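Local coordinates for protein alpha-galactosidase (Lactobacillus brevis, PDB 3MI6) that probably hydrolyses terminal non-reducing alpha-D-galactose residues from alpha-D-galactosides such as galactose oligosaccharides, galactomannans and galactolipids, at residues 555-560 with 669-674; 593-598 with 729-734. All coordinates share one frame; numbering follows the deposited sequence.

Interaction 1 of 2, residues 555-560 with 669-674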
ATOM      1  N   GLU D 555       5.680   1.290 -26.841  1.00 32.97           N
ATOM      2  CA  GLU D 555       4.711   2.278 -26.391  1.00 30.69           C
ATOM      3  C   GLU D 555       3.269   1.859 -26.706  1.00 31.88           C
ATOM      4  O   GLU D 555       2.349   2.110 -25.918  1.00 30.04           O
ATOM      5  CB  GLU D 555       5.000   3.635 -27.033  1.00 31.82           C
ATOM      6  CG  GLU D 555       6.381   4.186 -26.748  1.00 35.19           C
ATOM      7  CD  GLU D 555       6.619   4.485 -25.268  1.00 37.05           C
ATOM      8  OE1 GLU D 555       5.653   4.802 -24.534  1.00 34.55           O
ATOM      9  OE2 GLU D 555       7.795   4.422 -24.846  1.00 40.91           O
ATOM     10  N   ARG D 556       3.068   1.246 -27.872  1.00 31.54           N
ATOM     11  CA  ARG D 556       1.731   0.840 -28.283  1.00 30.63           C
ATOM     12  C   ARG D 556       1.169  -0.218 -27.322  1.00 30.81           C
ATOM     13  O   ARG D 556       0.001  -0.165 -26.940  1.00 31.49           O
ATOM     14  CB  ARG D 556       1.710   0.341 -29.734  1.00 28.71           C
ATOM     15  CG  ARG D 556       1.771   1.423 -30.790  1.00 30.91           C
ATOM     16  CD  ARG D 556       0.567   2.373 -30.738  1.00 31.32           C
ATOM     17  NE  ARG D 556      -0.567   1.914 -31.531  1.00 32.06           N
ATOM     18  CZ  ARG D 556      -1.119   2.596 -32.528  1.00 32.79           C
ATOM     19  NH1 ARG D 556      -0.653   3.777 -32.873  1.00 36.40           N
ATOM     20  NH2 ARG D 556      -2.145   2.098 -33.184  1.00 34.15           N
ATOM     21  N   LEU D 557       1.996  -1.174 -26.932  1.00 28.32           N
ATOM     22  CA  LEU D 557       1.600  -2.107 -25.898  1.00 28.68           C
ATOM     23  C   LEU D 557       0.821  -1.367 -24.816  1.00 30.59           C
ATOM     24  O   LEU D 557      -0.337  -1.694 -24.532  1.00 30.95           O
ATOM     25  CB  LEU D 557       2.834  -2.756 -25.281  1.00 31.75           C
ATOM     26  CG  LEU D 557       3.157  -4.228 -25.542  1.00 32.60           C
ATOM     27  CD1 LEU D 557       2.278  -4.825 -26.638  1.00 30.14           C
ATOM     28  CD2 LEU D 557       4.656  -4.394 -25.845  1.00 31.56           C
ATOM     29  N   LEU D 558       1.438  -0.361 -24.207  1.00 28.61           N
ATOM     30  CA  LEU D 558       0.737   0.366 -23.158  1.00 26.13           C
ATOM     31  C   LEU D 558      -0.549   1.017 -23.676  1.00 28.08           C
ATOM     32  O   LEU D 558      -1.605   0.856 -23.070  1.00 29.39           O
ATOM     33  CB  LEU D 558       1.659   1.363 -22.468  1.00 26.81           C
ATOM     34  CG  LEU D 558       2.633   0.790 -21.429  1.00 25.51           C
ATOM     35  CD1 LEU D 558       3.530  -0.275 -22.021  1.00 27.30           C
ATOM     36  CD2 LEU D 558       3.468   1.867 -20.816  1.00 26.01           C
ATOM     37  N   ILE D 559      -0.471   1.710 -24.813  1.00 30.84           N
ATOM     38  CA  ILE D 559      -1.612   2.456 -25.344  1.00 28.74           C
ATOM     39  C   ILE D 559      -2.791   1.549 -25.705  1.00 29.12           C
ATOM     40  O   ILE D 559      -3.940   1.845 -25.373  1.00 28.33           O
ATOM     41  CB  ILE D 559      -1.214   3.324 -26.547  1.00 27.56           C
ATOM     42  CG1 ILE D 559      -0.196   4.377 -26.111  1.00 29.83           C
ATOM     43  CG2 ILE D 559      -2.422   4.040 -27.084  1.00 27.75           C
ATOM     44  CD1 ILE D 559       0.496   5.129 -27.227  1.00 26.32           C
ATOM     45  N   GLN D 560      -2.499   0.432 -26.364  1.00 28.29           N
ATOM     46  CA  GLN D 560      -3.532  -0.535 -26.734  1.00 28.69           C
ATOM     47  C   GLN D 560      -4.124  -1.289 -25.527  1.00 29.95           C
ATOM     48  O   GLN D 560      -5.347  -1.475 -25.417  1.00 27.80           O
ATOM     49  CB  GLN D 560      -3.007  -1.485 -27.805  1.00 25.21           C
ATOM     50  CG  GLN D 560      -2.691  -0.749 -29.105  1.00 29.08           C
ATOM     51  CD  GLN D 560      -2.078  -1.645 -30.180  1.00 31.05           C
ATOM     52  OE1 GLN D 560      -1.315  -1.179 -31.035  1.00 31.09           O
ATOM     53  NE2 GLN D 560      -2.415  -2.931 -30.143  1.00 29.06           N
ATOM     54  N   TYR D 669       4.573 -10.251 -24.580  1.00 28.98           N
ATOM     55  CA  TYR D 669       5.645  -9.336 -24.922  1.00 29.03           C
ATOM     56  C   TYR D 669       6.415  -9.009 -23.657  1.00 28.88           C
ATOM     57  O   TYR D 669       5.828  -8.645 -22.650  1.00 30.40           O
ATOM     58  CB  TYR D 669       5.074  -8.039 -25.520  1.00 31.62           C
ATOM     59  CG  TYR D 669       3.984  -8.252 -26.547  1.00 30.00           C
ATOM     60  CD1 TYR D 669       4.280  -8.250 -27.891  1.00 30.55           C
ATOM     61  CD2 TYR D 669       2.666  -8.481 -26.165  1.00 29.53           C
ATOM     62  CE1 TYR D 669       3.305  -8.460 -28.830  1.00 31.03           C
ATOM     63  CE2 TYR D 669       1.680  -8.690 -27.098  1.00 27.45           C
ATOM     64  CZ  TYR D 669       2.005  -8.675 -28.433  1.00 30.04           C
ATOM     65  OH  TYR D 669       1.042  -8.876 -29.407  1.00 32.16           O
ATOM     66  N   GLN D 670       7.732  -9.143 -23.697  1.00 31.95           N
ATOM     67  CA  GLN D 670       8.537  -8.710 -22.571  1.00 32.13           C
ATOM     68  C   GLN D 670       9.344  -7.521 -23.042  1.00 33.30           C
ATOM     69  O   GLN D 670       9.925  -7.557 -24.140  1.00 31.34           O
ATOM     70  CB  GLN D 670       9.447  -9.828 -22.086  1.00 29.58           C
ATOM     71  CG  GLN D 670      10.202  -9.511 -20.806  1.00 35.17           C
ATOM     72  CD  GLN D 670      11.152 -10.648 -20.383  1.00 42.05           C
ATOM     73  OE1 GLN D 670      12.049 -11.036 -21.149  1.00 40.25           O
ATOM     74  NE2 GLN D 670      10.948 -11.187 -19.164  1.00 35.70           N
ATOM     75  N   LEU D 671       9.373  -6.460 -22.236  1.00 32.38           N
ATOM     76  CA  LEU D 671      10.096  -5.268 -22.659  1.00 35.04           C
ATOM     77  C   LEU D 671      11.618  -5.408 -22.487  1.00 37.32           C
ATOM     78  O   LEU D 671      12.389  -5.142 -23.417  1.00 36.51           O
ATOM     79  CB  LEU D 671       9.575  -4.029 -21.946  1.00 33.00           C
ATOM     80  CG  LEU D 671       8.107  -3.669 -22.185  1.00 36.23           C
ATOM     81  CD1 LEU D 671       7.734  -2.418 -21.386  1.00 34.84           C
ATOM     82  CD2 LEU D 671       7.821  -3.467 -23.661  1.00 31.73           C
ATOM     83  N   LEU D 672      12.047  -5.839 -21.308  1.00 33.81           N
ATOM     84  CA  LEU D 672      13.462  -5.892 -20.998  1.00 33.40           C
ATOM     85  C   LEU D 672      13.797  -7.334 -20.712  1.00 37.95           C
ATOM     86  O   LEU D 672      13.086  -7.995 -19.959  1.00 42.22           O
ATOM     87  CB  LEU D 672      13.744  -5.039 -19.760  1.00 35.83           C
ATOM     88  CG  LEU D 672      14.374  -3.654 -19.972  1.00 36.54           C
ATOM     89  CD1 LEU D 672      13.945  -3.008 -21.296  1.00 35.11           C
ATOM     90  CD2 LEU D 672      14.105  -2.740 -18.789  1.00 30.04           C
ATOM     91  N   ASN D 673      14.853  -7.854 -21.314  1.00 37.57           N
ATOM     92  CA  ASN D 673      15.234  -9.227 -21.033  1.00 33.05           C
ATOM     93  C   ASN D 673      16.098  -9.266 -19.774  1.00 34.91           C
ATOM     94  O   ASN D 673      16.910  -8.376 -19.558  1.00 36.11           O
ATOM     95  CB  ASN D 673      15.965  -9.826 -22.224  1.00 32.30           C
ATOM     96  CG  ASN D 673      15.980 -11.327 -22.190  1.00 36.29           C
ATOM     97  OD1 ASN D 673      14.968 -11.950 -21.879  1.00 37.86           O
ATOM     98  ND2 ASN D 673      17.126 -11.928 -22.509  1.00 34.91           N
ATOM     99  N   HIS D 674      15.911 -10.277 -18.926  1.00 35.06           N
ATOM    100  CA  HIS D 674      16.750 -10.433 -17.740  1.00 30.83           C
ATOM    101  C   HIS D 674      17.409 -11.801 -17.691  1.00 32.37           C
ATOM    102  O   HIS D 674      16.822 -12.794 -18.133  1.00 30.38           O
ATOM    103  CB  HIS D 674      15.950 -10.171 -16.480  1.00 32.32           C
ATOM    104  CG  HIS D 674      15.419  -8.774 -16.395  1.00 36.36           C
ATOM    105  ND1 HIS D 674      16.240  -7.666 -16.379  1.00 37.02           N
ATOM    106  CD2 HIS D 674      14.152  -8.303 -16.320  1.00 36.64           C
ATOM    107  CE1 HIS D 674      15.504  -6.573 -16.296  1.00 37.39           C
ATOM    108  NE2 HIS D 674      14.232  -6.931 -16.261  1.00 39.19           N
TER
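Leu557 meets Tyr669 and Leu671 here, one helix residue set against the end of a strand and the turn that follows it. Along 555-560, Glu555 comes first and works at the subunit interface instead: its OE2 forms a salt bridge with Arg586 and accepts a hydrogen bond from His674 of a second subunit. Arg556 reaches one turn forward along its own helix, where NE donates to Gln560 OE1 at 3.2 Å. That bond is fairly straight (165° at the hydrogen) and lies in the planes of both flat groups, arriving on a lone pair of the amide oxygen.

Leu557 follows, pointing at the other segment and splitting its two methyls between two tasks. CD1 sits over one face of the Tyr669 ring, 3.8 Å from the centroid and 15° off the normal, a CH-pi contact shifted toward the CG-CD2 side. CD2 instead covers the root of the same side chain, 3.7 Å from Tyr669 CB, and also touches Leu671 CD2 at 4.0 Å; those two leucine side chains pass each other in opposite directions. The ring is brought under the methyl with CG beside the backbone N and anti to the carbonyl carbon (chi1 -45°), and its hydroxyl is hydrogen-bonded to Ala595 O. With a leucine in place of Tyr669, Ala595 O would probably lose its hydroxyl partner and Leu557 CD1 the flat surface it rests on.

No hydrogen bond crosses between the segments, so the join is apolar. It is part of the seam between two domains of this family 36 enzyme: a helix on the outside of the catalytic (beta/alpha)8 barrel, just after strand 544-546, packed on the antiparallel C-terminal sheet.

Interaction 2 of 2, residues 593-598 with 729-734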
ATOM      1  N   ARG D 593       7.093  -5.321 -33.759  1.00 32.22           N
ATOM      2  CA  ARG D 593       6.252  -4.285 -34.371  1.00 30.96           C
ATOM      3  C   ARG D 593       5.056  -4.912 -35.080  1.00 31.73           C
ATOM      4  O   ARG D 593       3.923  -4.446 -34.935  1.00 31.48           O
ATOM      5  CB  ARG D 593       7.031  -3.387 -35.346  1.00 30.47           C
ATOM      6  CG  ARG D 593       8.316  -2.859 -34.783  1.00 34.03           C
ATOM      7  CD  ARG D 593       8.872  -1.680 -35.543  1.00 37.94           C
ATOM      8  NE  ARG D 593       9.204  -1.929 -36.954  1.00 38.99           N
ATOM      9  CZ  ARG D 593      10.367  -2.394 -37.406  1.00 36.45           C
ATOM     10  NH1 ARG D 593      11.336  -2.726 -36.570  1.00 35.41           N
ATOM     11  NH2 ARG D 593      10.551  -2.550 -38.709  1.00 37.23           N
ATOM     12  N   GLY D 594       5.313  -5.973 -35.838  1.00 31.77           N
ATOM     13  CA  GLY D 594       4.249  -6.717 -36.479  1.00 30.89           C
ATOM     14  C   GLY D 594       3.261  -7.275 -35.472  1.00 32.93           C
ATOM     15  O   GLY D 594       2.046  -7.133 -35.656  1.00 30.84           O
ATOM     16  N   ALA D 595       3.788  -7.882 -34.400  1.00 32.13           N
ATOM     17  CA  ALA D 595       2.989  -8.660 -33.445  1.00 30.45           C
ATOM     18  C   ALA D 595       2.119  -7.835 -32.494  1.00 29.27           C
ATOM     19  O   ALA D 595       1.098  -8.305 -32.028  1.00 29.99           O
ATOM     20  CB  ALA D 595       3.884  -9.624 -32.658  1.00 29.80           C
ATOM     21  N   VAL D 596       2.534  -6.613 -32.194  1.00 31.85           N
ATOM     22  CA  VAL D 596       1.673  -5.665 -31.486  1.00 31.40           C
ATOM     23  C   VAL D 596       0.582  -5.107 -32.421  1.00 30.33           C
ATOM     24  O   VAL D 596      -0.510  -4.798 -31.987  1.00 31.74           O
ATOM     25  CB  VAL D 596       2.497  -4.484 -30.898  1.00 31.91           C
ATOM     26  CG1 VAL D 596       1.610  -3.520 -30.154  1.00 28.39           C
ATOM     27  CG2 VAL D 596       3.588  -4.995 -29.966  1.00 30.88           C
ATOM     28  N   ALA D 597       0.859  -5.005 -33.713  1.00 30.98           N
ATOM     29  CA  ALA D 597      -0.113  -4.423 -34.639  1.00 31.19           C
ATOM     30  C   ALA D 597      -1.194  -5.401 -35.123  1.00 31.99           C
ATOM     31  O   ALA D 597      -2.247  -4.975 -35.597  1.00 32.13           O
ATOM     32  CB  ALA D 597       0.583  -3.740 -35.826  1.00 28.92           C
ATOM     33  N   PHE D 598      -0.952  -6.700 -35.005  1.00 30.11           N
ATOM     34  CA  PHE D 598      -1.994  -7.655 -35.372  1.00 30.21           C
ATOM     35  C   PHE D 598      -3.236  -7.458 -34.518  1.00 33.79           C
ATOM     36  O   PHE D 598      -4.340  -7.686 -34.989  1.00 36.55           O
ATOM     37  CB  PHE D 598      -1.549  -9.102 -35.209  1.00 29.28           C
ATOM     38  CG  PHE D 598      -0.397  -9.488 -36.069  1.00 31.54           C
ATOM     39  CD1 PHE D 598      -0.207  -8.899 -37.300  1.00 30.63           C
ATOM     40  CD2 PHE D 598       0.496 -10.460 -35.645  1.00 31.06           C
ATOM     41  CE1 PHE D 598       0.852  -9.263 -38.081  1.00 32.01           C
ATOM     42  CE2 PHE D 598       1.553 -10.834 -36.431  1.00 30.39           C
ATOM     43  CZ  PHE D 598       1.736 -10.238 -37.645  1.00 33.44           C
ATOM     44  N   THR D 729       8.767 -10.916 -28.358  1.00 32.25           N
ATOM     45  CA  THR D 729       7.421 -11.419 -28.487  1.00 31.77           C
ATOM     46  C   THR D 729       7.367 -12.926 -28.630  1.00 33.00           C
ATOM     47  O   THR D 729       8.099 -13.517 -29.411  1.00 37.75           O
ATOM     48  CB  THR D 729       6.739 -10.840 -29.711  1.00 33.74           C
ATOM     49  OG1 THR D 729       6.866  -9.410 -29.694  1.00 32.91           O
ATOM     50  CG2 THR D 729       5.276 -11.256 -29.719  1.00 29.75           C
ATOM     51  N   GLN D 730       6.480 -13.535 -27.864  1.00 33.23           N
ATOM     52  CA  GLN D 730       6.138 -14.932 -28.014  1.00 30.28           C
ATOM     53  C   GLN D 730       4.657 -15.040 -28.406  1.00 30.40           C
ATOM     54  O   GLN D 730       3.773 -14.592 -27.678  1.00 28.17           O
ATOM     55  CB  GLN D 730       6.430 -15.663 -26.712  1.00 28.88           C
ATOM     56  CG  GLN D 730       7.906 -15.695 -26.372  1.00 30.34           C
ATOM     57  CD  GLN D 730       8.184 -15.651 -24.877  1.00 32.87           C
ATOM     58  OE1 GLN D 730       7.584 -14.875 -24.131  1.00 34.15           O
ATOM     59  NE2 GLN D 730       9.122 -16.465 -24.440  1.00 36.12           N
ATOM     60  N   LEU D 731       4.418 -15.627 -29.572  1.00 29.43           N
ATOM     61  CA  LEU D 731       3.097 -15.802 -30.141  1.00 28.39           C
ATOM     62  C   LEU D 731       2.665 -17.253 -29.980  1.00 32.54           C
ATOM     63  O   LEU D 731       3.484 -18.163 -30.073  1.00 37.57           O
ATOM     64  CB  LEU D 731       3.157 -15.477 -31.621  1.00 31.12           C
ATOM     65  CG  LEU D 731       2.143 -14.547 -32.273  1.00 34.43           C
ATOM     66  CD1 LEU D 731       2.019 -13.216 -31.536  1.00 31.76           C
ATOM     67  CD2 LEU D 731       2.590 -14.341 -33.702  1.00 35.04           C
ATOM     68  N   PHE D 732       1.374 -17.461 -29.756  1.00 32.31           N
ATOM     69  CA  PHE D 732       0.817 -18.771 -29.491  1.00 30.26           C
ATOM     70  C   PHE D 732      -0.481 -18.989 -30.282  1.00 34.52           C
ATOM     71  O   PHE D 732      -1.547 -18.520 -29.876  1.00 34.56           O
ATOM     72  CB  PHE D 732       0.500 -18.886 -28.009  1.00 29.79           C
ATOM     73  CG  PHE D 732       1.697 -18.751 -27.122  1.00 32.46           C
ATOM     74  CD1 PHE D 732       2.554 -19.821 -26.921  1.00 32.47           C
ATOM     75  CD2 PHE D 732       1.956 -17.563 -26.457  1.00 31.60           C
ATOM     76  CE1 PHE D 732       3.651 -19.695 -26.090  1.00 31.46           C
ATOM     77  CE2 PHE D 732       3.062 -17.444 -25.619  1.00 31.28           C
ATOM     78  CZ  PHE D 732       3.905 -18.500 -25.444  1.00 28.28           C
ATOM     79  N   VAL D 733      -0.391 -19.698 -31.404  1.00 32.66           N
ATOM     80  CA  VAL D 733      -1.568 -20.056 -32.190  1.00 32.43           C
ATOM     81  C   VAL D 733      -2.212 -21.342 -31.664  1.00 34.25           C
ATOM     82  O   VAL D 733      -1.604 -22.418 -31.698  1.00 34.59           O
ATOM     83  CB  VAL D 733      -1.190 -20.267 -33.657  1.00 32.40           C
ATOM     84  CG1 VAL D 733      -2.415 -20.593 -34.480  1.00 30.35           C
ATOM     85  CG2 VAL D 733      -0.469 -19.044 -34.200  1.00 33.65           C
ATOM     86  N   VAL D 734      -3.444 -21.228 -31.186  1.00 32.73           N
ATOM     87  CA  VAL D 734      -4.120 -22.347 -30.540  1.00 32.84           C
ATOM     88  C   VAL D 734      -5.180 -22.951 -31.441  1.00 34.75           C
ATOM     89  O   VAL D 734      -6.129 -22.283 -31.819  1.00 39.00           O
ATOM     90  CB  VAL D 734      -4.783 -21.912 -29.226  1.00 33.08           C
ATOM     91  CG1 VAL D 734      -5.490 -23.081 -28.576  1.00 32.28           C
ATOM     92  CG2 VAL D 734      -3.752 -21.324 -28.286  1.00 32.47           C
TER
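Thr729 and Ala595 make the nearest approach: Thr729 CG2 lies 3.6 Å from Ala595 CB, methyl against methyl, where the helix comes down on the strand. The threonine divides its branches neatly. CG2 stands anti to the backbone N and reaches the alanine, while OG1, beside that N (chi1 -51°), is hydrogen-bonded to OG1 of Thr592, one turn earlier on the same helix. Its carbonyl oxygen is also taken, by NZ of Lys591, so one strand residue is tied to the helix by a methyl, a hydroxyl and a backbone oxygen.

Gln730 points to the other side of the sheet, as strand alternation demands, and its OE1 pairs with Arg668 NH1 there. Leu731 returns to the helix side. Its CD1 touches Ala595 CB at 4.2 Å, and the alanine methyl is thus shared between Thr729 and Leu731. The other leucine branch, CD2, looks toward Phe598, but CE2 of that ring stays 4.6 Å away, at most a loose neighbour. The Phe598 ring folds back over the preceding turn, with Gly594 O above the centre of one face. Phe732 turns from the helix again and meets the ring of Phe682, the two planes nearly parallel.

A small residue at the touching point lets helix and strand come close: the alpha carbons of Ala595 and Thr729 are 7.2 Å apart. Helix 590-597 of the barrel, which carries Ala595, lies next to helix 553-566 and strand 572-576. Beneath it, strand 728-736 runs antiparallel between strands 663-670 and 692-695 of the C-terminal sheet.

How the interactions relate
Interactions 1 and 2 are adjoining pieces of one domain interface, their centres about 12 Å apart. Two barrel helices, 553-566 and 590-597, lie on neighbouring antiparallel strands, 663-670 and 728-736, and the segments alternate along the chain. Tyr669 bridges the two contacts: its OH is hydrogen-bonded to Ala595 O at 2.7 Å, and its CD1 packs 3.4 Å from Thr729 OG1. The helices also hold each other directly, through a probable hydrogen bond of 3.2 Å from Gln560 NE2 to Val596 O and through Leu557 CD1 against Val596 CG2. Both contacts lie away from the predicted active-site residues.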